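Local structure of packaging enzyme P4 (Pseudomonas phage phi13, 4BLP) at residues Leu62-Leu67 with Asp78-Ser83; Pro74-Lys79 with Val109-Gln114; Val150-Thr155 with Ala278-Val283; Ser160-Ala165 with Ala286-Gln291; Asn217-Ile222 with Val233-Ala238. The protein probably works as a hexameric, RecA-like NTPase motor that drives RNA packaging into the particle of a double-stranded RNA phage. All blocks are in the same frame, centred on the assembly; numbering follows the deposited sequence.

From the N terminus, interaction 1 closes a beta hairpin and passes its second strand into helix 79-91. Interaction 2 starts on that strand, sharing D78 and K79 with interaction 1, and closes a longer, helical excursion by adding 109-114 to the same small antiparallel sheet. Interactions 3 and 4 open one after the other at 150-155 and 160-165 and close in the same order at 278-283 and 286-291, so they cross, joining strand 147-152 and the helix after it to the adjacent strands 279-284 and 287-295 of the large sheet. Interaction 5 is a short helix-helix closure nested inside both loops. Centres of interactions 1 and 3 lie about 30 Å apart.

Interaction 1: Leu62-Leu67 with Asp78-Ser83; sequences LPSEIL and DKDALS
With its CG anti to the backbone N (chi1 -171°), D78 swings its carboxylate back to S64, whose OG sits between backbone N and carbonyl carbon (chi1 56°) and so faces it. The setting is a helix N-cap at the end of a beta hairpin: E65 and D78 form an antiparallel, non-hydrogen-bonded pair, and helix 79-91 starts directly after D78. The two carboxylate oxygens divide the work. OD1 of D78 caps the helix, taking the N-H of A81 through its anti lone pair at 2.9 Å, with a weaker bond from D80 N. OD2 accepts from S64 OG at 2.7 Å, the hydroxyl arriving from above the carboxylate plane. Backbone follows suit, because K79 N donates to S64 O at 2.8 Å, a nearly straight bond (168°) in the carbonyl plane.

E65 OE2 and D78 OD2 stand 4.5 Å apart with their planes steeply inclined to each other; a water donating to both probably eases the repulsion between like charges, as do the N-H groups of L54 and R55, which bind the E65 carboxylate. On the other flank K79, bent at chi3, lays its aliphatic chain across I66 at about a right angle, with K79 CD 4.0 Å from I66 CD1. Its tip ends beside the type I turn L62-E65, where a water accepts from K79 NZ at 2.7 Å and donates to P63 O.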
# COMPACT_ATOMS: atom_id res chain seq x y z
N LEU D 62 4.32 33.27 -9.36
CA LEU D 62 4.20 34.64 -9.81
C LEU D 62 3.00 35.24 -9.11
O LEU D 62 2.13 34.48 -8.66
CB LEU D 62 3.97 34.64 -11.35
CG LEU D 62 5.11 34.15 -12.23
CD1 LEU D 62 4.59 33.82 -13.68
CD2 LEU D 62 6.23 35.17 -12.28
N PRO D 63 2.83 36.59 -9.10
CA PRO D 63 1.61 37.17 -8.49
C PRO D 63 0.33 36.68 -9.17
O PRO D 63 -0.73 36.65 -8.53
CB PRO D 63 1.80 38.68 -8.69
CG PRO D 63 3.31 38.84 -8.79
CD PRO D 63 3.77 37.64 -9.55
N SER D 64 0.41 36.26 -10.45
CA SER D 64 -0.76 35.76 -11.19
C SER D 64 -1.09 34.27 -10.90
O SER D 64 -2.16 33.81 -11.30
CB SER D 64 -0.54 35.92 -12.69
OG SER D 64 0.66 35.25 -13.09
N GLU D 65 -0.16 33.52 -10.28
CA GLU D 65 -0.36 32.07 -10.10
C GLU D 65 -0.94 31.69 -8.75
O GLU D 65 -0.49 32.18 -7.72
CB GLU D 65 0.98 31.33 -10.25
CG GLU D 65 1.54 31.36 -11.66
CD GLU D 65 2.93 30.77 -11.84
OE1 GLU D 65 3.78 30.91 -10.93
OE2 GLU D 65 3.18 30.20 -12.93
N ILE D 66 -1.94 30.80 -8.74
CA ILE D 66 -2.48 30.26 -7.50
C ILE D 66 -2.22 28.75 -7.52
O ILE D 66 -2.78 28.06 -8.37
CB ILE D 66 -3.98 30.54 -7.27
CG1 ILE D 66 -4.29 32.06 -7.31
CG2 ILE D 66 -4.44 29.92 -5.90
CD1 ILE D 66 -5.80 32.34 -7.47
N LEU D 67 -1.43 28.26 -6.57
CA LEU D 67 -1.17 26.83 -6.44
C LEU D 67 -2.24 26.21 -5.54
O LEU D 67 -2.55 26.75 -4.48
CB LEU D 67 0.21 26.62 -5.79
CG LEU D 67 0.63 25.17 -5.50
CD1 LEU D 67 0.91 24.40 -6.84
CD2 LEU D 67 1.90 25.16 -4.61
N ASP D 78 -3.62 30.38 -13.63
CA ASP D 78 -2.95 31.67 -13.86
C ASP D 78 -4.05 32.70 -14.16
O ASP D 78 -4.75 32.60 -15.17
CB ASP D 78 -1.90 31.59 -14.98
CG ASP D 78 -1.09 32.91 -15.03
OD1 ASP D 78 -1.64 33.92 -15.48
OD2 ASP D 78 0.02 32.96 -14.44
N LYS D 79 -4.20 33.70 -13.25
CA LYS D 79 -5.24 34.73 -13.36
C LYS D 79 -5.07 35.61 -14.60
O LYS D 79 -6.07 36.12 -15.10
CB LYS D 79 -5.21 35.63 -12.10
CG LYS D 79 -5.67 34.84 -10.87
CD LYS D 79 -5.68 35.77 -9.62
CE LYS D 79 -4.29 35.88 -9.05
NZ LYS D 79 -4.23 36.87 -7.94
N ASP D 80 -3.81 35.83 -15.05
CA ASP D 80 -3.58 36.70 -16.20
C ASP D 80 -3.89 35.96 -17.51
O ASP D 80 -4.48 36.56 -18.44
CB ASP D 80 -2.15 37.24 -16.20
CG ASP D 80 -1.89 38.27 -15.12
OD1 ASP D 80 -2.86 38.65 -14.42
OD2 ASP D 80 -0.73 38.68 -14.97
N ALA D 81 -3.48 34.68 -17.60
CA ALA D 81 -3.84 33.87 -18.78
C ALA D 81 -5.38 33.76 -18.83
O ALA D 81 -5.97 33.92 -19.90
CB ALA D 81 -3.20 32.48 -18.69
N LEU D 82 -6.02 33.58 -17.65
CA LEU D 82 -7.47 33.48 -17.60
C LEU D 82 -8.14 34.77 -18.07
O LEU D 82 -9.08 34.70 -18.87
CB LEU D 82 -7.94 33.13 -16.18
CG LEU D 82 -9.46 33.14 -15.98
CD1 LEU D 82 -10.16 32.05 -16.89
CD2 LEU D 82 -9.81 32.94 -14.47
N SER D 83 -7.75 35.92 -17.49
CA SER D 83 -8.43 37.17 -17.84
C SER D 83 -8.19 37.53 -19.29
O SER D 83 -9.14 37.93 -19.97
CB SER D 83 -8.00 38.30 -16.89
OG SER D 83 -6.62 38.54 -17.08
O HOH W 1 -1.83 34.68 -6.72
O HOH W 2 -3.03 38.90 -9.21
O HOH W 3 1.51 30.92 -14.93

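Interaction 2: Pro74-Lys79 with Val109-Gln114; sequences PLVVDK and VVFVPQ
Three backbone hydrogen bonds join the edge strand around V110-F111 to strand 73-78 of the antiparallel sheet. V76 and F111 form the hydrogen-bonded pair: V76 N reaches F111 O at 2.8 Å, nearly along the C=O axis, and F111 N returns a bond to V76 O at 3.0 Å. The third runs from D78 N to V109 O, with the donor about 31° above the carbonyl plane. Between them V77 and V110 make the non-hydrogen-bonded pair, and CA-H groups lean on the same carbonyls, as V110 CA does on V76 O at 3.2 Å.

Aromatic and apolar contacts gather on the side bearing V76 and F111. The ring of F111, with CG in the crowded position between N and carbonyl carbon (chi1 59°), lies alongside V76 and takes V76 CB over one face, a CH-pi contact at 3.9 Å from the centroid. V76 CG1 meets F111 CZ at the ring's rim (3.5 Å), while V76 CG2 turns to P113 CG at 3.7 Å. On the reverse side L75 CD2 packs against V112 CG2, and V112 also touches R120 of a neighbouring subunit.

The ladder stops at the prolines. P74 and P113 stand where the next hydrogen-bonded pair would come, and neither has an N-H; P74 O, buried against P113 CD at 3.4 Å, has no hydrogen-bond partner in the model, and side-chain packing takes over from pairing.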
# COMPACT_ATOMS: atom_id res chain seq x y z
N PRO D 74 -1.17 18.37 -8.01
CA PRO D 74 -0.99 19.82 -7.85
C PRO D 74 -1.53 20.52 -9.09
O PRO D 74 -1.38 20.02 -10.22
CB PRO D 74 0.53 19.98 -7.78
CG PRO D 74 1.09 18.84 -8.62
CD PRO D 74 0.06 17.70 -8.51
N LEU D 75 -2.11 21.70 -8.89
CA LEU D 75 -2.65 22.48 -10.02
C LEU D 75 -2.33 23.93 -9.81
O LEU D 75 -2.19 24.40 -8.67
CB LEU D 75 -4.18 22.34 -10.06
CG LEU D 75 -4.73 20.94 -10.43
CD1 LEU D 75 -6.23 20.89 -10.18
CD2 LEU D 75 -4.42 20.59 -11.89
N VAL D 76 -2.24 24.64 -10.92
CA VAL D 76 -2.06 26.09 -10.87
C VAL D 76 -3.09 26.72 -11.77
O VAL D 76 -3.31 26.23 -12.89
CB VAL D 76 -0.63 26.51 -11.29
CG1 VAL D 76 -0.52 28.04 -11.41
CG2 VAL D 76 0.41 25.99 -10.30
N VAL D 77 -3.73 27.77 -11.31
CA VAL D 77 -4.55 28.60 -12.19
C VAL D 77 -3.76 29.92 -12.38
O VAL D 77 -3.22 30.47 -11.40
CB VAL D 77 -6.01 28.83 -11.71
CG1 VAL D 77 -6.04 29.44 -10.32
CG2 VAL D 77 -6.78 29.72 -12.70
N ASP D 78 -3.62 30.38 -13.63
CA ASP D 78 -2.95 31.67 -13.86
C ASP D 78 -4.05 32.70 -14.16
O ASP D 78 -4.75 32.60 -15.17
CB ASP D 78 -1.90 31.59 -14.98
CG ASP D 78 -1.09 32.91 -15.03
OD1 ASP D 78 -1.64 33.92 -15.48
OD2 ASP D 78 0.02 32.96 -14.44
N LYS D 79 -4.20 33.70 -13.25
CA LYS D 79 -5.24 34.73 -13.36
C LYS D 79 -5.07 35.61 -14.60
O LYS D 79 -6.07 36.12 -15.10
CB LYS D 79 -5.21 35.63 -12.10
CG LYS D 79 -5.67 34.84 -10.87
CD LYS D 79 -5.68 35.77 -9.62
CE LYS D 79 -4.29 35.88 -9.05
NZ LYS D 79 -4.23 36.87 -7.94
N VAL D 109 -3.90 28.36 -18.74
CA VAL D 109 -4.92 28.83 -17.79
C VAL D 109 -4.93 27.94 -16.53
O VAL D 109 -4.99 28.46 -15.44
CB VAL D 109 -6.33 28.90 -18.44
CG1 VAL D 109 -7.40 29.34 -17.40
CG2 VAL D 109 -6.33 29.85 -19.64
N VAL D 110 -4.98 26.60 -16.72
CA VAL D 110 -4.94 25.64 -15.59
C VAL D 110 -3.95 24.59 -16.02
O VAL D 110 -4.08 24.05 -17.14
CB VAL D 110 -6.31 25.01 -15.24
CG1 VAL D 110 -6.16 23.94 -14.13
CG2 VAL D 110 -7.33 26.07 -14.83
N PHE D 111 -2.98 24.29 -15.17
CA PHE D 111 -2.00 23.28 -15.55
C PHE D 111 -1.43 22.60 -14.34
O PHE D 111 -1.50 23.15 -13.22
CB PHE D 111 -0.84 23.92 -16.38
CG PHE D 111 -0.07 25.03 -15.65
CD1 PHE D 111 -0.52 26.35 -15.70
CD2 PHE D 111 1.06 24.73 -14.90
CE1 PHE D 111 0.17 27.37 -15.01
CE2 PHE D 111 1.73 25.73 -14.18
CZ PHE D 111 1.29 27.06 -14.25
N VAL D 112 -0.87 21.42 -14.56
CA VAL D 112 -0.10 20.75 -13.50
C VAL D 112 1.33 21.35 -13.51
O VAL D 112 2.05 21.20 -14.53
CB VAL D 112 -0.05 19.22 -13.70
CG1 VAL D 112 0.83 18.56 -12.61
CG2 VAL D 112 -1.47 18.64 -13.67
N PRO D 113 1.78 22.00 -12.41
CA PRO D 113 3.16 22.54 -12.38
C PRO D 113 4.11 21.35 -12.33
O PRO D 113 3.85 20.37 -11.60
CB PRO D 113 3.20 23.39 -11.11
CG PRO D 113 2.18 22.71 -10.17
CD PRO D 113 1.06 22.24 -11.14
N GLN D 114 5.20 21.43 -13.13
CA GLN D 114 6.04 20.24 -13.28
C GLN D 114 7.30 20.20 -12.41
O GLN D 114 8.09 19.24 -12.51
CB GLN D 114 6.39 20.05 -14.77
CG GLN D 114 5.12 19.67 -15.62
CD GLN D 114 4.37 18.44 -15.12
OE1 GLN D 114 4.95 17.50 -14.56
NE2 GLN D 114 3.08 18.39 -15.33

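Interaction 3: Val150-Thr155 with Ala278-Val283; sequences VVVGGT and AGMTVV
M280, followed outward from the backbone, binds two rungs of this parallel ladder. Its CB stands beside V150, close to that residue's carbonyl oxygen and CG2. The CG, anti to the backbone N (chi1 179°), is the busiest atom: it lies 3.9 Å from V150 CG2 and 3.8 Å from V152 CG2, and so bridges the two valines that share its face of the sheet. SD continues past V152 CG2 at 4.0 Å. The chain then bends at chi3 (88°) to its terminal CE, and the M280 side chain also packs on I273 and A274 of helix 266-274.

On the opposite face V151 CG1 meets V283 CG2 at 3.8 Å, while T281 turns its hydroxyl to H149 and Q291. Four main-chain bonds carry the register. V150 N donates to G279 O from well above the carbonyl plane, whereas T281 N to V150 O, V152 N to T281 O and V283 N to V152 O run nearly along their C=O axes; the last is 2.9 Å long and almost straight (171°).

Beyond V152 the strands part, and a water links G154 N and V283 O. G153, whose carbonyl accepts from K159 NZ, opens what is probably the Walker A P-loop. Parallel strands, one running into such a loop, are typical of the P-loop NTPase core, and strand 252-257 lying between 147-152 and 210-213 is consistent with its RecA-like branch.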
# COMPACT_ATOMS: atom_id res chain seq x y z
N VAL D 150 -22.98 21.89 -6.83
CA VAL D 150 -22.98 20.52 -7.35
C VAL D 150 -24.41 19.98 -7.40
O VAL D 150 -25.23 20.27 -6.52
CB VAL D 150 -22.05 19.56 -6.56
CG1 VAL D 150 -20.59 20.03 -6.66
CG2 VAL D 150 -22.48 19.46 -5.11
N VAL D 151 -24.69 19.18 -8.42
CA VAL D 151 -25.98 18.52 -8.62
C VAL D 151 -25.71 17.06 -8.38
O VAL D 151 -24.96 16.46 -9.13
CB VAL D 151 -26.55 18.82 -10.04
CG1 VAL D 151 -27.88 18.06 -10.28
CG2 VAL D 151 -26.73 20.34 -10.21
N VAL D 152 -26.34 16.48 -7.33
CA VAL D 152 -26.02 15.15 -6.86
C VAL D 152 -27.18 14.19 -7.04
O VAL D 152 -28.33 14.55 -6.88
CB VAL D 152 -25.62 15.21 -5.34
CG1 VAL D 152 -25.07 13.90 -4.85
CG2 VAL D 152 -24.58 16.31 -5.09
N GLY D 153 -26.85 12.93 -7.33
CA GLY D 153 -27.85 11.89 -7.45
C GLY D 153 -27.22 10.64 -8.00
O GLY D 153 -26.15 10.73 -8.60
N GLY D 154 -27.88 9.50 -7.83
CA GLY D 154 -27.35 8.23 -8.30
C GLY D 154 -27.50 8.01 -9.78
O GLY D 154 -27.95 8.88 -10.53
N THR D 155 -27.09 6.81 -10.23
CA THR D 155 -27.18 6.44 -11.64
C THR D 155 -28.65 6.35 -11.92
O THR D 155 -29.38 5.74 -11.12
CB THR D 155 -26.43 5.10 -11.86
OG1 THR D 155 -25.12 5.20 -11.30
CG2 THR D 155 -26.36 4.71 -13.31
N ALA D 278 -20.40 25.88 -2.29
CA ALA D 278 -21.32 27.02 -2.22
C ALA D 278 -22.78 26.59 -2.36
O ALA D 278 -23.65 27.26 -1.83
CB ALA D 278 -20.99 28.03 -3.31
N GLY D 279 -23.04 25.50 -3.09
CA GLY D 279 -24.42 25.06 -3.24
C GLY D 279 -24.54 23.63 -3.66
O GLY D 279 -23.64 23.08 -4.28
N MET D 280 -25.67 23.00 -3.32
CA MET D 280 -25.88 21.61 -3.68
C MET D 280 -27.36 21.40 -3.96
O MET D 280 -28.20 21.84 -3.17
CB MET D 280 -25.44 20.67 -2.53
CG MET D 280 -25.67 19.21 -2.85
SD MET D 280 -25.10 18.10 -1.54
CE MET D 280 -26.60 18.06 -0.51
N THR D 281 -27.68 20.69 -5.03
CA THR D 281 -29.04 20.27 -5.39
C THR D 281 -29.06 18.76 -5.48
O THR D 281 -28.21 18.20 -6.18
CB THR D 281 -29.51 20.91 -6.74
OG1 THR D 281 -29.47 22.33 -6.64
CG2 THR D 281 -30.95 20.48 -7.13
N VAL D 282 -29.98 18.12 -4.76
CA VAL D 282 -30.17 16.66 -4.84
C VAL D 282 -31.32 16.44 -5.83
O VAL D 282 -32.41 17.03 -5.67
CB VAL D 282 -30.47 16.00 -3.47
CG1 VAL D 282 -30.74 14.49 -3.64
CG2 VAL D 282 -29.32 16.23 -2.49
N VAL D 283 -31.07 15.61 -6.85
CA VAL D 283 -32.08 15.33 -7.87
C VAL D 283 -32.45 13.84 -7.86
O VAL D 283 -31.59 12.97 -7.71
CB VAL D 283 -31.57 15.80 -9.28
CG1 VAL D 283 -32.39 15.22 -10.44
CG2 VAL D 283 -31.51 17.32 -9.37
O HOH W 4 -30.76 10.30 -6.66

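Interaction 4: Ser160-Ala165 with Ala286-Gln291; sequences SKWLNA and AAVVSQ
Helix 159-164, whose first turn carries the last residues of the probable Walker A P-loop, rests here on the start of strand 287-295, chiefly through W162. With CG anti to the backbone N (chi1 180°), the indole projects from the helix and lies obliquely against V288. V288 CG2 does the touching, 3.4 Å from W162 NE1 and 3.6 Å from W162 CE2, a methyl set against the nitrogen-bearing side of the indole, along NE1, CE2 and CZ2. At the indole edge, near the ring plane, A286 O approaches W162 CD1 at 3.5 Å.

A286 itself has left-handed helical backbone angles (phi 54°) in the tight link from strand 279-284. It points its methyl at the helix, where the extended chain of K161 passes alongside; A286 CB is 3.8 Å from K161 CD. No hydrogen bond crosses between the segments, so the contact rests on van der Waals packing at the protein surface, with W162 alone buried.

Around this pair, W162 reaches V151 and V283 on the central and adjoining strands and is flanked by W139 and Q140. V289 and S290 both face V282, a classic beta bulge that kinks strand 287-295 beside its antiparallel neighbour 279-284.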
# COMPACT_ATOMS: atom_id res chain seq x y z
N SER D 160 -28.61 15.03 -15.67
CA SER D 160 -28.48 15.67 -16.99
C SER D 160 -29.78 16.28 -17.46
O SER D 160 -29.76 17.38 -18.01
CB SER D 160 -27.99 14.67 -18.03
OG SER D 160 -26.69 14.24 -17.69
N LYS D 161 -30.90 15.56 -17.28
CA LYS D 161 -32.22 16.00 -17.70
C LYS D 161 -32.64 17.23 -16.91
O LYS D 161 -33.17 18.19 -17.49
CB LYS D 161 -33.26 14.87 -17.53
CG LYS D 161 -34.61 15.18 -18.15
CD LYS D 161 -35.58 14.01 -18.06
CE LYS D 161 -36.99 14.43 -18.36
NZ LYS D 161 -37.98 13.40 -17.95
N TRP D 162 -32.44 17.21 -15.57
CA TRP D 162 -32.80 18.37 -14.75
C TRP D 162 -31.92 19.57 -15.15
O TRP D 162 -32.42 20.68 -15.28
CB TRP D 162 -32.64 18.06 -13.26
CG TRP D 162 -33.01 19.24 -12.40
CD1 TRP D 162 -34.27 19.65 -12.08
CD2 TRP D 162 -32.10 20.22 -11.84
NE1 TRP D 162 -34.21 20.81 -11.33
CE2 TRP D 162 -32.89 21.17 -11.16
CE3 TRP D 162 -30.70 20.35 -11.82
CZ2 TRP D 162 -32.33 22.28 -10.49
CZ3 TRP D 162 -30.14 21.44 -11.14
CH2 TRP D 162 -30.95 22.38 -10.49
N LEU D 163 -30.62 19.34 -15.36
CA LEU D 163 -29.67 20.41 -15.73
C LEU D 163 -30.05 21.06 -17.05
O LEU D 163 -30.09 22.28 -17.13
CB LEU D 163 -28.21 19.89 -15.79
CG LEU D 163 -27.53 19.79 -14.42
CD1 LEU D 163 -26.27 18.91 -14.50
CD2 LEU D 163 -27.17 21.15 -13.87
N ASN D 164 -30.42 20.24 -18.05
CA ASN D 164 -30.82 20.74 -19.37
C ASN D 164 -32.07 21.59 -19.27
O ASN D 164 -32.22 22.56 -20.01
CB ASN D 164 -31.02 19.59 -20.35
CG ASN D 164 -29.71 19.00 -20.82
OD1 ASN D 164 -28.67 19.68 -20.87
ND2 ASN D 164 -29.73 17.71 -21.16
N ALA D 165 -32.95 21.26 -18.30
CA ALA D 165 -34.19 22.00 -18.05
C ALA D 165 -33.94 23.34 -17.37
O ALA D 165 -34.85 24.17 -17.33
CB ALA D 165 -35.15 21.15 -17.21
N ALA D 286 -35.30 13.38 -12.22
CA ALA D 286 -35.08 14.68 -12.87
C ALA D 286 -35.83 15.84 -12.17
O ALA D 286 -36.22 16.82 -12.81
CB ALA D 286 -35.45 14.63 -14.35
N ALA D 287 -36.04 15.71 -10.86
CA ALA D 287 -36.73 16.73 -10.04
C ALA D 287 -35.91 17.03 -8.78
O ALA D 287 -35.17 16.17 -8.30
CB ALA D 287 -38.13 16.26 -9.67
N VAL D 288 -36.04 18.25 -8.25
CA VAL D 288 -35.32 18.65 -7.03
C VAL D 288 -35.91 17.95 -5.82
O VAL D 288 -37.09 18.14 -5.53
CB VAL D 288 -35.31 20.19 -6.82
CG1 VAL D 288 -34.63 20.57 -5.50
CG2 VAL D 288 -34.62 20.89 -7.98
N VAL D 289 -35.07 17.21 -5.09
CA VAL D 289 -35.44 16.57 -3.82
C VAL D 289 -35.16 17.60 -2.71
O VAL D 289 -36.00 17.83 -1.84
CB VAL D 289 -34.65 15.24 -3.61
CG1 VAL D 289 -34.84 14.71 -2.19
CG2 VAL D 289 -35.07 14.19 -4.64
N SER D 290 -33.98 18.20 -2.74
CA SER D 290 -33.54 19.18 -1.76
C SER D 290 -32.52 20.09 -2.39
O SER D 290 -31.91 19.74 -3.40
CB SER D 290 -32.96 18.49 -0.52
OG SER D 290 -31.72 17.87 -0.81
N GLN D 291 -32.34 21.29 -1.80
CA GLN D 291 -31.38 22.24 -2.32
C GLN D 291 -30.87 23.09 -1.18
O GLN D 291 -31.64 23.45 -0.31
CB GLN D 291 -32.04 23.08 -3.41
CG GLN D 291 -31.06 24.07 -4.11
CD GLN D 291 -31.81 24.71 -5.26
OE1 GLN D 291 -32.61 25.64 -5.06
NE2 GLN D 291 -31.60 24.19 -6.46

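Interaction 5: Asn217-Ile222 with Val233-Ala238; sequences NLVFGI and VALYAA
The flat group here is the peptide joining A234 to L235: I222 CG2 lies over one face of it, 3.5 Å from A234 O and 3.8 Å from L235 N. The aromatic rings turn elsewhere. F220 packs on V233 of a neighbouring subunit, and Y236 is covered by V269 and I273 of helix 266-274.

I222, the first residue to leave helical angles at the end of helix 216-221, carries its CG2 anti to the backbone N (chi1 -58° for CG1). That places one methyl in the angle between A234 and A238, one helical turn apart on helix 233-248: I222 CG2 is 3.7 Å from A234 CB and 4.4 Å from A238 CB. With alanines on this side of the helix, the backbones come close, the CA atoms of I222 and L235 being 5.8 Å apart.

L235 splits its two branches between neighbours on the facing helix, L235 CD1 meeting L218 CD2 at 4.0 Å and L235 CD2 meeting V219 CG2 at 4.2 Å. The L218 and L235 side chains cross obliquely, and L218 extends the row to L239 and L242. No hydrogen bond joins the segments.

N217 binds L124 O of a neighbouring subunit, and A237 packs on F220 of a third. A helix-loop-helix contact built from leucine, isoleucine, valine and alanine thus touches two other subunits of the six-chain assembly, consistent with a ring-forming RecA-like NTPase.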
# COMPACT_ATOMS: atom_id res chain seq x y z
N ASN D 217 -15.03 11.56 -13.22
CA ASN D 217 -13.60 11.22 -13.12
C ASN D 217 -12.96 11.74 -11.82
O ASN D 217 -11.98 11.15 -11.37
CB ASN D 217 -12.83 11.75 -14.33
CG ASN D 217 -12.67 10.68 -15.36
OD1 ASN D 217 -13.40 9.70 -15.37
ND2 ASN D 217 -11.64 10.80 -16.19
N LEU D 218 -13.54 12.81 -11.22
CA LEU D 218 -13.06 13.28 -9.92
C LEU D 218 -13.45 12.26 -8.85
O LEU D 218 -12.63 11.87 -8.01
CB LEU D 218 -13.68 14.67 -9.64
CG LEU D 218 -12.98 15.49 -8.58
CD1 LEU D 218 -11.62 16.03 -9.13
CD2 LEU D 218 -13.91 16.66 -8.11
N VAL D 219 -14.71 11.78 -8.90
CA VAL D 219 -15.15 10.74 -7.95
C VAL D 219 -14.30 9.50 -8.09
O VAL D 219 -13.86 8.91 -7.09
CB VAL D 219 -16.65 10.39 -8.15
CG1 VAL D 219 -17.07 9.19 -7.27
CG2 VAL D 219 -17.52 11.60 -7.88
N PHE D 220 -14.05 9.07 -9.33
CA PHE D 220 -13.29 7.86 -9.56
C PHE D 220 -11.80 8.01 -9.25
O PHE D 220 -11.17 7.07 -8.78
CB PHE D 220 -13.45 7.41 -11.03
CG PHE D 220 -14.85 7.02 -11.47
CD1 PHE D 220 -15.85 6.74 -10.54
CD2 PHE D 220 -15.18 6.94 -12.82
CE1 PHE D 220 -17.14 6.37 -10.97
CE2 PHE D 220 -16.46 6.58 -13.24
CZ PHE D 220 -17.41 6.26 -12.31
N GLY D 221 -11.25 9.17 -9.50
CA GLY D 221 -9.81 9.37 -9.42
C GLY D 221 -9.22 9.94 -8.15
O GLY D 221 -8.02 9.80 -7.95
N ILE D 222 -10.03 10.62 -7.32
CA ILE D 222 -9.56 11.23 -6.07
C ILE D 222 -9.84 10.21 -4.97
O ILE D 222 -10.95 10.18 -4.42
CB ILE D 222 -10.22 12.61 -5.78
CG1 ILE D 222 -9.98 13.63 -6.90
CG2 ILE D 222 -9.73 13.19 -4.43
CD1 ILE D 222 -8.49 13.83 -7.36
N VAL D 233 -12.40 10.93 1.80
CA VAL D 233 -12.52 12.31 2.33
C VAL D 233 -11.75 13.29 1.48
O VAL D 233 -12.11 14.47 1.47
CB VAL D 233 -12.12 12.44 3.83
CG1 VAL D 233 -13.09 11.65 4.69
CG2 VAL D 233 -10.68 12.00 4.08
N ALA D 234 -10.75 12.82 0.71
CA ALA D 234 -10.03 13.70 -0.21
C ALA D 234 -10.97 14.29 -1.27
O ALA D 234 -10.67 15.36 -1.82
CB ALA D 234 -8.88 12.94 -0.88
N LEU D 235 -12.11 13.64 -1.55
CA LEU D 235 -13.07 14.17 -2.52
C LEU D 235 -13.67 15.45 -1.95
O LEU D 235 -13.86 16.40 -2.68
CB LEU D 235 -14.19 13.16 -2.81
CG LEU D 235 -15.25 13.62 -3.82
CD1 LEU D 235 -14.65 13.98 -5.21
CD2 LEU D 235 -16.39 12.57 -3.93
N TYR D 236 -14.00 15.45 -0.65
CA TYR D 236 -14.60 16.65 -0.03
C TYR D 236 -13.61 17.78 -0.02
O TYR D 236 -13.99 18.91 -0.32
CB TYR D 236 -15.05 16.37 1.40
CG TYR D 236 -15.95 15.16 1.54
CD1 TYR D 236 -17.06 15.00 0.72
CD2 TYR D 236 -15.71 14.21 2.52
CE1 TYR D 236 -17.92 13.91 0.88
CE2 TYR D 236 -16.56 13.12 2.69
CZ TYR D 236 -17.65 12.96 1.86
OH TYR D 236 -18.50 11.90 2.08
N ALA D 237 -12.32 17.49 0.33
CA ALA D 237 -11.29 18.55 0.31
C ALA D 237 -11.13 19.07 -1.12
O ALA D 237 -10.94 20.28 -1.32
CB ALA D 237 -9.96 17.97 0.81
N ALA D 238 -11.20 18.18 -2.12
CA ALA D 238 -11.05 18.60 -3.55
C ALA D 238 -12.19 19.51 -3.93
O ALA D 238 -12.00 20.50 -4.63
CB ALA D 238 -11.02 17.38 -4.50